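Local coordinates for protein KP6 killer toxin subunit alpha (Ustilago maydis virus P6, PDB 4GVB) that is the alpha subunit of a secreted viral killer toxin lethal to sensitive fungal cells, recognising cellular receptors before the beta subunit joins in precipitating cell death, at residues R28-A33 and S66-N71. Sequence-based numbering, arbitrary orientation.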
ATOM      1  N   ARG A  28      -8.041  -1.240  -0.023  1.00 25.31           N
ATOM      2  CA  ARG A  28      -8.100  -1.689   1.362  1.00 27.70           C
ATOM      3  C   ARG A  28      -6.732  -2.041   1.947  1.00 25.34           C
ATOM      4  O   ARG A  28      -6.471  -1.756   3.113  1.00 20.67           O
ATOM      5  CB  ARG A  28      -9.084  -2.857   1.527  1.00 27.99           C
ATOM      6  CG  ARG A  28      -8.605  -4.201   1.011  1.00 29.58           C
ATOM      7  CD  ARG A  28      -9.596  -5.304   1.388  1.00 37.66           C
ATOM      8  NE  ARG A  28     -10.968  -4.921   1.057  1.00 46.18           N
ATOM      9  CZ  ARG A  28     -11.907  -4.627   1.954  1.00 45.59           C
ATOM     10  NH1 ARG A  28     -11.633  -4.684   3.251  1.00 43.08           N
ATOM     11  NH2 ARG A  28     -13.127  -4.284   1.553  1.00 40.23           N
ATOM     12  N   TYR A  29      -5.860  -2.641   1.142  1.00 25.37           N
ATOM     13  CA  TYR A  29      -4.519  -2.982   1.613  1.00 23.44           C
ATOM     14  C   TYR A  29      -3.712  -1.746   1.992  1.00 19.58           C
ATOM     15  O   TYR A  29      -2.924  -1.773   2.932  1.00 23.38           O
ATOM     16  CB  TYR A  29      -3.757  -3.780   0.558  1.00 24.79           C
ATOM     17  CG  TYR A  29      -4.182  -5.226   0.467  1.00 29.70           C
ATOM     18  CD1 TYR A  29      -3.601  -6.188   1.273  1.00 33.49           C
ATOM     19  CD2 TYR A  29      -5.166  -5.625  -0.425  1.00 30.71           C
ATOM     20  CE1 TYR A  29      -3.988  -7.521   1.190  1.00 41.42           C
ATOM     21  CE2 TYR A  29      -5.563  -6.953  -0.517  1.00 35.46           C
ATOM     22  CZ  TYR A  29      -4.968  -7.897   0.293  1.00 39.08           C
ATOM     23  OH  TYR A  29      -5.351  -9.221   0.206  1.00 41.74           O
ATOM     24  N   ALA A  30      -3.898  -0.669   1.243  1.00 18.55           N
ATOM     25  CA  ALA A  30      -3.200   0.578   1.521  1.00 18.17           C
ATOM     26  C   ALA A  30      -3.805   1.247   2.763  1.00 20.64           C
ATOM     27  O   ALA A  30      -3.091   1.765   3.624  1.00 15.95           O
ATOM     28  CB  ALA A  30      -3.291   1.504   0.337  1.00 19.49           C
ATOM     29  N   THR A  31      -5.129   1.219   2.851  1.00 19.96           N
ATOM     30  CA  THR A  31      -5.822   1.736   4.031  1.00 18.98           C
ATOM     31  C   THR A  31      -5.407   0.982   5.268  1.00 18.40           C
ATOM     32  O   THR A  31      -5.055   1.594   6.271  1.00 22.08           O
ATOM     33  CB  THR A  31      -7.362   1.642   3.904  1.00 20.45           C
ATOM     34  OG1 THR A  31      -7.792   2.419   2.787  1.00 21.40           O
ATOM     35  CG2 THR A  31      -8.030   2.192   5.171  1.00 18.41           C
ATOM     36  N   ALA A  32      -5.465  -0.347   5.206  1.00 16.76           N
ATOM     37  CA  ALA A  32      -5.074  -1.192   6.329  1.00 21.38           C
ATOM     38  C   ALA A  32      -3.692  -0.846   6.854  1.00 19.62           C
ATOM     39  O   ALA A  32      -3.491  -0.796   8.056  1.00 17.05           O
ATOM     40  CB  ALA A  32      -5.123  -2.663   5.944  1.00 19.31           C
ATOM     41  N   ALA A  33      -2.742  -0.648   5.942  1.00 18.37           N
ATOM     42  CA  ALA A  33      -1.359  -0.351   6.320  1.00 20.41           C
ATOM     43  C   ALA A  33      -1.187   0.979   7.037  1.00 17.46           C
ATOM     44  O   ALA A  33      -0.140   1.237   7.657  1.00 17.27           O
ATOM     45  CB  ALA A  33      -0.448  -0.409   5.080  1.00 14.97           C
ATOM     46  N   SER A  66      -0.990   9.301   0.401  1.00 19.95           N
ATOM     47  CA  SER A  66      -0.191  10.069  -0.548  1.00 22.40           C
ATOM     48  C   SER A  66       1.215   9.498  -0.781  1.00 24.64           C
ATOM     49  O   SER A  66       1.744   9.580  -1.900  1.00 21.39           O
ATOM     50  CB  SER A  66      -0.107  11.530  -0.101  1.00 24.57           C
ATOM     51  OG  SER A  66       0.824  12.243  -0.893  1.00 36.35           O
ATOM     52  N   SER A  67       1.816   8.922   0.261  1.00 19.91           N
ATOM     53  CA  SER A  67       3.125   8.275   0.122  1.00 22.06           C
ATOM     54  C   SER A  67       3.066   7.101  -0.859  1.00 22.58           C
ATOM     55  O   SER A  67       4.075   6.737  -1.498  1.00 21.80           O
ATOM     56  CB  SER A  67       3.660   7.795   1.480  1.00 15.88           C
ATOM     57  OG  SER A  67       3.028   6.592   1.933  1.00 19.98           O
ATOM     58  N   LEU A  68       1.875   6.518  -0.984  1.00 17.72           N
ATOM     59  CA  LEU A  68       1.643   5.385  -1.883  1.00 20.99           C
ATOM     60  C   LEU A  68       1.041   5.808  -3.226  1.00 17.73           C
ATOM     61  O   LEU A  68       0.488   4.982  -3.947  1.00 19.24           O
ATOM     62  CB  LEU A  68       0.739   4.340  -1.214  1.00 19.54           C
ATOM     63  CG  LEU A  68       1.362   3.582  -0.046  1.00 21.21           C
ATOM     64  CD1 LEU A  68       0.316   2.684   0.614  1.00 20.63           C
ATOM     65  CD2 LEU A  68       2.575   2.777  -0.514  1.00 20.23           C
ATOM     66  N   ASN A  69       1.174   7.090  -3.544  1.00 17.14           N
ATOM     67  CA  ASN A  69       0.669   7.657  -4.794  1.00 21.22           C
ATOM     68  C   ASN A  69      -0.845   7.599  -4.901  1.00 24.15           C
ATOM     69  O   ASN A  69      -1.395   7.548  -6.002  1.00 22.50           O
ATOM     70  CB  ASN A  69       1.305   6.966  -6.003  1.00 21.52           C
ATOM     71  CG  ASN A  69       1.416   7.887  -7.202  1.00 22.77           C
ATOM     72  OD1 ASN A  69       1.816   9.048  -7.078  1.00 26.90           O
ATOM     73  ND2 ASN A  69       1.046   7.380  -8.367  1.00 27.28           N
ATOM     74  N   ASN A  70      -1.526   7.616  -3.758  1.00 19.95           N
ATOM     75  CA  ASN A  70      -2.983   7.529  -3.767  1.00 21.77           C
ATOM     76  C   ASN A  70      -3.654   8.822  -3.319  1.00 24.97           C
ATOM     77  O   ASN A  70      -3.010   9.731  -2.796  1.00 20.99           O
ATOM     78  CB  ASN A  70      -3.473   6.392  -2.870  1.00 21.71           C
ATOM     79  CG  ASN A  70      -2.995   5.040  -3.323  1.00 22.26           C
ATOM     80  OD1 ASN A  70      -2.933   4.755  -4.519  1.00 21.19           O
ATOM     81  ND2 ASN A  70      -2.654   4.190  -2.368  1.00 18.78           N
ATOM     82  N   ASN A  71      -4.963   8.892  -3.527  1.00 24.53           N
ATOM     83  CA  ASN A  71      -5.757   9.971  -2.953  1.00 27.34           C
ATOM     84  C   ASN A  71      -6.396   9.503  -1.647  1.00 25.40           C
ATOM     85  O   ASN A  71      -6.217   8.350  -1.236  1.00 26.15           O
ATOM     86  CB  ASN A  71      -6.833  10.434  -3.939  1.00 26.09           C
ATOM     87  CG  ASN A  71      -6.241  11.021  -5.227  1.00 32.56           C
ATOM     88  OD1 ASN A  71      -6.715  10.732  -6.328  1.00 35.59           O
ATOM     89  ND2 ASN A  71      -5.200  11.842  -5.087  1.00 26.15           N
TER
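The amide of N70 presents its nitrogen end to the methyl of A30: ND2 lies 3.9 Å from A30 CB, which sits somewhat out of the amide plane on one side. L68 CB covers the opposite face, standing out of the plane just beyond N70 ND2, 3.6 Å from it. The A30 methyl offers ND2 only a van der Waals contact; the amide nitrogen's hydrogen bond goes to Y67 O of the beta subunit. L68 adds the apolar touch, CD1 reaching A30 CB at 3.8 Å. With CG beside its backbone N (chi1 -69°) and CD1 anti to CA (chi2 174°), L68 holds this branch out toward the helix. On the helix 28-33 side the A30 methyl carries this small contact, 95 Å² in all.

The turn is a Schellman motif ending helix 58-67: N69, at positive phi, is C-prime, and N69 N bonds S66 O. L68 O accepts from S68 OG of the beta subunit, so the turn faces the heterodimer interface. C18 of strand 14-19, disulfide-bonded to C65, touches both A30 and N70. Helix 28-33 packs through A30 on this turn, which leads into strand 71-76, outermost within this chain; T31 and A33 touch F61 and H64 of helix 58-67.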